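Local coordinates for CYTH domain-containing protein (Pyrococcus horikoshii, PDB 2EEN), which is of unknown function but carries a CYTH domain, the tunnel fold of relatives that bind triphosphates, and may act on a similar substrate, at residues L49-K54 / N60-T65; P69-K74 / D144-A149; I134-L139 / E154-E159. All blocks are in the same frame, centred on the assembly; numbering follows the deposited sequence.

Contact 1: L49-K54 / N60-T65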
# COMPACT_ATOMS: atom_id res chain seq x y z
N LEU A 49 -6.15 -7.19 6.71
CA LEU A 49 -5.21 -6.20 6.22
C LEU A 49 -4.40 -5.85 7.44
O LEU A 49 -4.95 -5.49 8.49
CB LEU A 49 -5.92 -4.97 5.67
CG LEU A 49 -4.92 -3.95 5.11
CD1 LEU A 49 -4.21 -4.53 3.87
CD2 LEU A 49 -5.66 -2.68 4.74
N ARG A 50 -3.09 -5.95 7.32
CA ARG A 50 -2.24 -5.70 8.47
C ARG A 50 -0.94 -5.00 8.15
O ARG A 50 -0.41 -5.10 7.05
CB ARG A 50 -1.94 -7.07 9.11
CG ARG A 50 -0.63 -7.21 9.87
CD ARG A 50 -0.29 -8.70 10.06
NE ARG A 50 0.56 -9.23 9.00
CZ ARG A 50 0.66 -10.52 8.69
NH1 ARG A 50 -0.06 -11.42 9.34
NH2 ARG A 50 1.48 -10.92 7.72
N ILE A 51 -0.45 -4.23 9.12
CA ILE A 51 0.86 -3.62 8.97
C ILE A 51 1.66 -4.31 10.06
O ILE A 51 1.28 -4.30 11.23
CB ILE A 51 0.86 -2.11 9.21
CG1 ILE A 51 0.32 -1.41 7.97
CG2 ILE A 51 2.29 -1.65 9.49
CD1 ILE A 51 0.18 0.08 8.11
N ARG A 52 2.76 -4.94 9.65
CA ARG A 52 3.63 -5.64 10.57
C ARG A 52 4.98 -4.98 10.70
O ARG A 52 5.60 -4.62 9.71
CB ARG A 52 3.86 -7.08 10.12
CG ARG A 52 5.09 -7.71 10.75
CD ARG A 52 5.15 -9.19 10.42
NE ARG A 52 3.99 -9.87 10.99
CZ ARG A 52 3.68 -11.14 10.74
NH1 ARG A 52 4.43 -11.88 9.93
NH2 ARG A 52 2.61 -11.67 11.32
N ILE A 53 5.41 -4.81 11.95
CA ILE A 53 6.73 -4.26 12.21
C ILE A 53 7.50 -5.46 12.74
O ILE A 53 7.12 -6.07 13.74
CB ILE A 53 6.70 -3.15 13.27
CG1 ILE A 53 5.85 -1.97 12.77
CG2 ILE A 53 8.12 -2.68 13.57
CD1 ILE A 53 5.69 -0.84 13.77
N LYS A 54 8.58 -5.81 12.04
CA LYS A 54 9.41 -6.95 12.39
C LYS A 54 10.76 -6.45 12.88
O LYS A 54 11.43 -5.68 12.18
CB LYS A 54 9.57 -7.83 11.15
CG LYS A 54 10.28 -9.15 11.36
CD LYS A 54 10.40 -9.89 10.03
CE LYS A 54 9.04 -10.21 9.43
NZ LYS A 54 9.15 -10.82 8.06
N ASN A 60 14.82 -3.36 11.62
CA ASN A 60 13.38 -3.18 11.68
C ASN A 60 12.85 -3.25 10.24
O ASN A 60 13.32 -2.51 9.38
CB ASN A 60 13.01 -1.81 12.26
CG ASN A 60 13.36 -1.69 13.73
OD1 ASN A 60 12.78 -2.37 14.58
ND2 ASN A 60 14.30 -0.81 14.05
N GLU A 61 11.91 -4.15 10.00
CA GLU A 61 11.31 -4.28 8.67
C GLU A 61 9.82 -4.08 8.87
O GLU A 61 9.27 -4.47 9.90
CB GLU A 61 11.56 -5.65 8.06
CG GLU A 61 13.01 -5.97 7.75
CD GLU A 61 13.16 -7.25 6.95
OE1 GLU A 61 12.48 -8.24 7.28
OE2 GLU A 61 13.96 -7.26 5.99
N VAL A 62 9.16 -3.47 7.89
CA VAL A 62 7.73 -3.22 8.00
C VAL A 62 7.05 -3.72 6.75
O VAL A 62 7.54 -3.51 5.65
CB VAL A 62 7.46 -1.72 8.16
CG1 VAL A 62 5.97 -1.49 8.33
CG2 VAL A 62 8.23 -1.18 9.36
N PHE A 63 5.92 -4.39 6.92
CA PHE A 63 5.20 -4.92 5.77
C PHE A 63 3.71 -4.63 5.86
O PHE A 63 3.14 -4.56 6.94
CB PHE A 63 5.38 -6.44 5.68
CG PHE A 63 6.81 -6.88 5.60
CD1 PHE A 63 7.57 -7.02 6.76
CD2 PHE A 63 7.41 -7.14 4.38
CE1 PHE A 63 8.92 -7.41 6.70
CE2 PHE A 63 8.75 -7.52 4.30
CZ PHE A 63 9.50 -7.66 5.46
N LEU A 64 3.10 -4.43 4.69
CA LEU A 64 1.66 -4.21 4.58
C LEU A 64 1.20 -5.48 3.89
O LEU A 64 1.66 -5.81 2.79
CB LEU A 64 1.36 -2.99 3.72
CG LEU A 64 -0.12 -2.80 3.34
CD1 LEU A 64 -0.97 -2.64 4.59
CD2 LEU A 64 -0.25 -1.56 2.47
N THR A 65 0.29 -6.21 4.53
CA THR A 65 -0.17 -7.47 3.97
C THR A 65 -1.67 -7.61 3.94
O THR A 65 -2.36 -7.30 4.91
CB THR A 65 0.40 -8.64 4.79
OG1 THR A 65 1.83 -8.53 4.86
CG2 THR A 65 0.02 -9.97 4.17
O HOH W 1 2.26 -7.48 7.20

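Contact 2: P69-K74 / D144-A149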
# COMPACT_ATOMS: atom_id res chain seq x y z
N PRO A 69 -9.52 -14.95 1.80
CA PRO A 69 -10.23 -15.98 2.55
C PRO A 69 -9.46 -17.30 2.57
O PRO A 69 -8.71 -17.59 1.63
CB PRO A 69 -11.55 -16.12 1.79
CG PRO A 69 -11.71 -14.81 1.08
CD PRO A 69 -10.30 -14.51 0.63
N LYS A 70 -9.64 -18.08 3.63
CA LYS A 70 -8.99 -19.38 3.70
C LYS A 70 -9.60 -20.21 2.58
O LYS A 70 -10.81 -20.16 2.35
CB LYS A 70 -9.26 -20.05 5.06
CG LYS A 70 -8.53 -19.39 6.23
CD LYS A 70 -8.78 -20.14 7.54
CE LYS A 70 -10.24 -20.08 7.96
NZ LYS A 70 -10.71 -18.67 8.14
N ILE A 71 -8.77 -20.96 1.87
CA ILE A 71 -9.27 -21.78 0.78
C ILE A 71 -9.17 -23.27 1.09
O ILE A 71 -9.59 -24.11 0.29
CB ILE A 71 -8.50 -21.51 -0.52
CG1 ILE A 71 -7.01 -21.79 -0.32
CG2 ILE A 71 -8.72 -20.07 -0.96
CD1 ILE A 71 -6.19 -21.68 -1.59
N ASP A 72 -8.63 -23.59 2.26
CA ASP A 72 -8.45 -24.97 2.68
C ASP A 72 -9.08 -25.22 4.05
O ASP A 72 -8.89 -24.44 4.98
CB ASP A 72 -6.96 -25.30 2.71
CG ASP A 72 -6.68 -26.73 3.13
OD1 ASP A 72 -7.21 -27.65 2.47
OD2 ASP A 72 -5.93 -26.92 4.10
N GLU A 73 -9.82 -26.32 4.17
CA GLU A 73 -10.49 -26.66 5.43
C GLU A 73 -9.52 -27.21 6.47
O GLU A 73 -9.78 -27.14 7.67
CB GLU A 73 -11.59 -27.70 5.18
CG GLU A 73 -12.14 -27.71 3.77
CD GLU A 73 -11.14 -28.20 2.74
OE1 GLU A 73 -10.70 -29.37 2.84
OE2 GLU A 73 -10.78 -27.42 1.83
N LYS A 74 -8.39 -27.74 6.00
CA LYS A 74 -7.40 -28.33 6.89
C LYS A 74 -6.23 -27.43 7.26
O LYS A 74 -5.32 -27.86 7.98
CB LYS A 74 -6.84 -29.62 6.27
CG LYS A 74 -7.73 -30.84 6.41
CD LYS A 74 -8.94 -30.79 5.50
CE LYS A 74 -9.63 -32.14 5.46
NZ LYS A 74 -9.94 -32.64 6.83
N ASP A 144 -4.13 -27.15 -5.89
CA ASP A 144 -4.35 -28.58 -5.70
C ASP A 144 -3.15 -29.27 -5.06
O ASP A 144 -3.19 -30.45 -4.73
CB ASP A 144 -4.67 -29.21 -7.06
CG ASP A 144 -6.17 -29.13 -7.31
OD1 ASP A 144 -6.92 -29.59 -6.45
OD2 ASP A 144 -6.57 -28.62 -8.35
N GLU A 145 -2.04 -28.51 -4.94
CA GLU A 145 -0.88 -29.05 -4.25
C GLU A 145 -0.94 -28.77 -2.74
O GLU A 145 -0.14 -29.26 -1.97
CB GLU A 145 0.37 -28.40 -4.85
CG GLU A 145 0.52 -28.71 -6.34
CD GLU A 145 1.77 -28.05 -6.87
OE1 GLU A 145 1.94 -26.86 -6.67
OE2 GLU A 145 2.58 -28.74 -7.50
N ILE A 146 -1.92 -27.93 -2.33
CA ILE A 146 -2.03 -27.57 -0.91
C ILE A 146 -2.32 -28.79 -0.02
O ILE A 146 -1.71 -28.99 1.03
CB ILE A 146 -3.16 -26.55 -0.77
CG1 ILE A 146 -2.74 -25.21 -1.38
CG2 ILE A 146 -3.46 -26.31 0.73
CD1 ILE A 146 -3.86 -24.17 -1.28
N PRO A 147 -3.27 -29.65 -0.40
CA PRO A 147 -3.57 -30.82 0.43
C PRO A 147 -2.34 -31.65 0.79
O PRO A 147 -2.15 -32.00 1.96
CB PRO A 147 -4.59 -31.58 -0.41
CG PRO A 147 -5.35 -30.47 -1.07
CD PRO A 147 -4.23 -29.56 -1.52
N GLU A 148 -1.51 -31.97 -0.20
CA GLU A 148 -0.30 -32.76 0.04
C GLU A 148 0.63 -32.04 1.02
O GLU A 148 1.16 -32.65 1.95
CB GLU A 148 0.45 -33.00 -1.27
CG GLU A 148 -0.30 -33.82 -2.30
CD GLU A 148 0.45 -33.91 -3.62
OE1 GLU A 148 1.56 -34.48 -3.65
OE2 GLU A 148 -0.07 -33.39 -4.64
N ALA A 149 0.84 -30.75 0.78
CA ALA A 149 1.72 -29.95 1.63
C ALA A 149 1.21 -29.90 3.06
O ALA A 149 1.98 -29.99 4.01
CB ALA A 149 1.86 -28.54 1.07

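Contact 3: I134-L139 / E154-E159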
# COMPACT_ATOMS: atom_id res chain seq x y z
N ILE A 134 3.07 -22.76 17.70
CA ILE A 134 4.09 -23.19 16.76
C ILE A 134 3.45 -23.17 15.39
O ILE A 134 2.33 -23.66 15.19
CB ILE A 134 4.63 -24.60 17.08
CG1 ILE A 134 5.71 -24.96 16.05
CG2 ILE A 134 3.50 -25.62 17.09
CD1 ILE A 134 6.52 -26.18 16.40
N GLU A 135 4.14 -22.57 14.43
CA GLU A 135 3.63 -22.50 13.08
C GLU A 135 4.63 -23.16 12.16
O GLU A 135 5.82 -23.26 12.49
CB GLU A 135 3.40 -21.05 12.65
CG GLU A 135 2.15 -20.42 13.26
CD GLU A 135 1.82 -19.05 12.69
OE1 GLU A 135 2.17 -18.79 11.52
OE2 GLU A 135 1.21 -18.23 13.40
N ILE A 136 4.14 -23.64 11.03
CA ILE A 136 4.99 -24.24 10.02
C ILE A 136 4.43 -23.81 8.67
O ILE A 136 3.22 -23.69 8.49
CB ILE A 136 5.02 -25.79 10.14
CG1 ILE A 136 6.09 -26.34 9.19
CG2 ILE A 136 3.64 -26.38 9.83
CD1 ILE A 136 6.47 -27.79 9.48
N GLU A 137 5.33 -23.53 7.73
CA GLU A 137 4.90 -23.08 6.42
C GLU A 137 5.82 -23.53 5.30
O GLU A 137 7.01 -23.79 5.52
CB GLU A 137 4.83 -21.56 6.39
CG GLU A 137 6.13 -20.90 6.83
CD GLU A 137 6.31 -19.51 6.25
OE1 GLU A 137 6.69 -19.41 5.06
OE2 GLU A 137 6.08 -18.53 6.98
N THR A 138 5.25 -23.59 4.11
CA THR A 138 5.99 -23.95 2.91
C THR A 138 5.18 -23.43 1.73
O THR A 138 3.96 -23.31 1.81
CB THR A 138 6.16 -25.47 2.77
OG1 THR A 138 7.05 -25.74 1.68
CG2 THR A 138 4.82 -26.15 2.51
N LEU A 139 5.87 -23.12 0.64
CA LEU A 139 5.20 -22.61 -0.56
C LEU A 139 4.90 -23.71 -1.56
O LEU A 139 5.64 -24.68 -1.68
CB LEU A 139 6.07 -21.54 -1.23
CG LEU A 139 6.38 -20.30 -0.39
CD1 LEU A 139 7.25 -19.34 -1.19
CD2 LEU A 139 5.09 -19.62 0.03
N GLU A 154 1.63 -31.11 8.63
CA GLU A 154 0.94 -31.57 9.82
C GLU A 154 1.75 -32.70 10.44
O GLU A 154 1.88 -32.77 11.66
CB GLU A 154 -0.47 -32.08 9.48
CG GLU A 154 -1.33 -32.28 10.71
CD GLU A 154 -2.68 -32.88 10.40
OE1 GLU A 154 -3.34 -32.41 9.44
OE2 GLU A 154 -3.10 -33.81 11.12
N LYS A 155 2.31 -33.56 9.60
CA LYS A 155 3.12 -34.67 10.10
C LYS A 155 4.34 -34.17 10.86
O LYS A 155 4.67 -34.68 11.93
CB LYS A 155 3.56 -35.58 8.95
CG LYS A 155 4.44 -36.74 9.39
CD LYS A 155 4.67 -37.75 8.27
CE LYS A 155 5.27 -39.03 8.82
NZ LYS A 155 5.42 -40.07 7.76
N ILE A 156 5.02 -33.17 10.31
CA ILE A 156 6.20 -32.61 10.96
C ILE A 156 5.86 -32.07 12.34
O ILE A 156 6.57 -32.33 13.31
CB ILE A 156 6.81 -31.49 10.10
CG1 ILE A 156 7.40 -32.09 8.82
CG2 ILE A 156 7.90 -30.76 10.88
CD1 ILE A 156 7.80 -31.06 7.79
N LEU A 157 4.76 -31.32 12.44
CA LEU A 157 4.36 -30.77 13.73
C LEU A 157 3.94 -31.84 14.73
O LEU A 157 4.29 -31.77 15.91
CB LEU A 157 3.23 -29.75 13.56
CG LEU A 157 3.69 -28.45 12.91
CD1 LEU A 157 2.55 -27.44 12.93
CD2 LEU A 157 4.90 -27.91 13.68
N ARG A 158 3.19 -32.84 14.26
CA ARG A 158 2.76 -33.90 15.17
C ARG A 158 3.96 -34.69 15.67
O ARG A 158 3.97 -35.16 16.81
CB ARG A 158 1.73 -34.81 14.47
CG ARG A 158 0.35 -34.17 14.40
CD ARG A 158 -0.72 -35.14 13.92
NE ARG A 158 -2.04 -34.58 14.17
CZ ARG A 158 -2.59 -34.47 15.38
NH1 ARG A 158 -1.93 -34.89 16.45
NH2 ARG A 158 -3.79 -33.92 15.52
N GLU A 159 4.98 -34.82 14.83
CA GLU A 159 6.17 -35.55 15.23
C GLU A 159 6.96 -34.77 16.29
O GLU A 159 7.83 -35.33 16.96
CB GLU A 159 7.06 -35.82 14.02
CG GLU A 159 6.47 -36.84 13.06
CD GLU A 159 6.56 -38.29 13.52
OE1 GLU A 159 7.12 -38.60 14.60
OE2 GLU A 159 6.08 -39.15 12.75

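Contact 1: L49-K54 / N60-T65
Lys54 leans across from strand 48-56 to Phe63 on strand 59-70. Its chain leaves with CG opposite the backbone N, then bends at chi3 (-61°), which brings NZ obliquely to 3.7 Å from CE1 of the Phe63 ring. Glu61 lies alongside, but its OE1 stays 4.3 Å from Lys54 NZ, too far for a salt bridge. An alanine in place of Lys54 would probably lose the contact at CE1 of Phe63 and leave Glu61 without the lysine's positive charge nearby. At the other end Thr65 OG1 accepts a hydrogen bond of 2.6 Å from water 1, and the same water accepts one of 3.0 Å from Arg50 NE, in the plane of the guanidinium, while Arg50 NH1 is hydrogen-bonded to Tyr34 OH. Arg52 NH2 sits above one face of the Arg50 guanidinium, toward its rim, and Arg52 NE makes a salt bridge with Asp32; Thr65 OG1 is also bonded to Glu82. Six backbone hydrogen bonds fix the register, the straightest running from Lys54 N to Glu61 O (2.6 Å, 176°). The face carrying Arg50, Arg52, Lys54, Glu61 and Thr65 is consistent with the charged inner wall of a CYTH tunnel. Within the sheet the hairpin is flanked by strands 23-36 and 78-85; Ile51 and Val62 on the other face, and Leu49, pack on helix 89-98, and Leu49 and Leu64 also meet Leu95 of the second subunit.

Contact 2: P69-K74 / D144-A149
Asp72 and Ile146 bring their backbones closest, with CA atoms 7.8 Å apart, where the turn after strand 59-70 passes helix 146-160 near its N-terminal end. In the antiparallel CYTH sheet this turn leads on to strand 78-85, so the contact sets a connection between neighbouring strands against a helix far along the sequence. No hydrogen bond links the two segments; side chains do the work, and Ile146 makes the close contacts on the helical side. Its CB points at the turn, and its two branches part there. The longer branch runs to Ile71, the shorter one to Asp72. CG2 of Ile146 sits 4.0 Å from CG of Asp72 and about as far from CB, so the methyl lies against the root of the carboxylate as the two side chains slide past each other in opposite directions. The polar end of Asp72 is used within its own turn, where OD2 is hydrogen-bonded to Ser75 OG. Val4 of strand 3-9 and Thr77 also pack on Ile146, which is buried. Ile71 holds CG1 between its backbone N and carbonyl carbon (chi1 59°), and from there its chain meets that of Ile146 at about a right angle, methyl against methyl, with the tight CD1 to CD1 distance of 3.4 Å.

Contact 3: I134-L139 / E154-E159
Glu154 O accepts the backbone bond from Arg158 N at 2.9 Å, closing the helical turn that presents Ile156 and Leu157 to Ile134 and Ile136 on strand 131-139. The same two residues are tied a second time through their side chains, by a salt bridge whose hydrogen bond, from Arg158 NE to Glu154 OE2, is weak at 3.3 Å; OE2 lies in the plane of the guanidinium, at its edge. Between strand and helix there is no hydrogen bond at all, and the interface is purely aliphatic. The axes of segments 134-139 and 154-159 pass 9.2 Å apart and run roughly antiparallel, at 151°.

Leu157 is the largest contributor and works like a fork. Its CD1 presses on CG2 of Ile136 at 3.5 Å, slightly tighter than usual carbon packing, while CD2 lies 3.6 Å from CD1 of Ile134. Ile136 answers with two branches of its own: CG2 takes Leu157, and CD1 reaches over to CG2 of Ile156, 3.6 Å away. That split follows from chi1 of -171°, which sets CG1 opposite the backbone N and holds CG2 between the N and the carbonyl carbon. Ile136 crosses Ile156 at about a right angle but slides past Leu157 in the opposite direction.

Here the helix packs on one face of the sheet. Glu135 points to the opposite side of the strand, where its carboxylate lies close to those of Glu5 and Asp125 and makes a long, weak ion pair with Arg111, a setting consistent with the interior of a CYTH tunnel. Strand 131-139 lies between strands 3-9 and 120-127; Leu6 and Ile122 from these flank Ile136, and Val162, just beyond the helix, touches both Ile134 and Leu157.

Overall arrangement
Following the chain from its N terminus, strands 3-9 and 23-36 come before contact 1, which closes the hairpin of strands 48-56 and 59-70, joined by a short connection. The second of these strands runs on into the turn of contact 2, whose partner lies 70 residues later, near the N-terminal end of helix 146-160. Contact 3 starts inside that long loop, on strand 131-139, and ends farther along the same helix, so contacts 2 and 3 cross, whereas contact 1 stands in series before both. Contacts 2 and 3 touch through Ala149 and Thr138. Contact 1 lies on the opposite side of the chain's centre, about 25 and 23 Å from them, centre to centre, but all three reach one sheet.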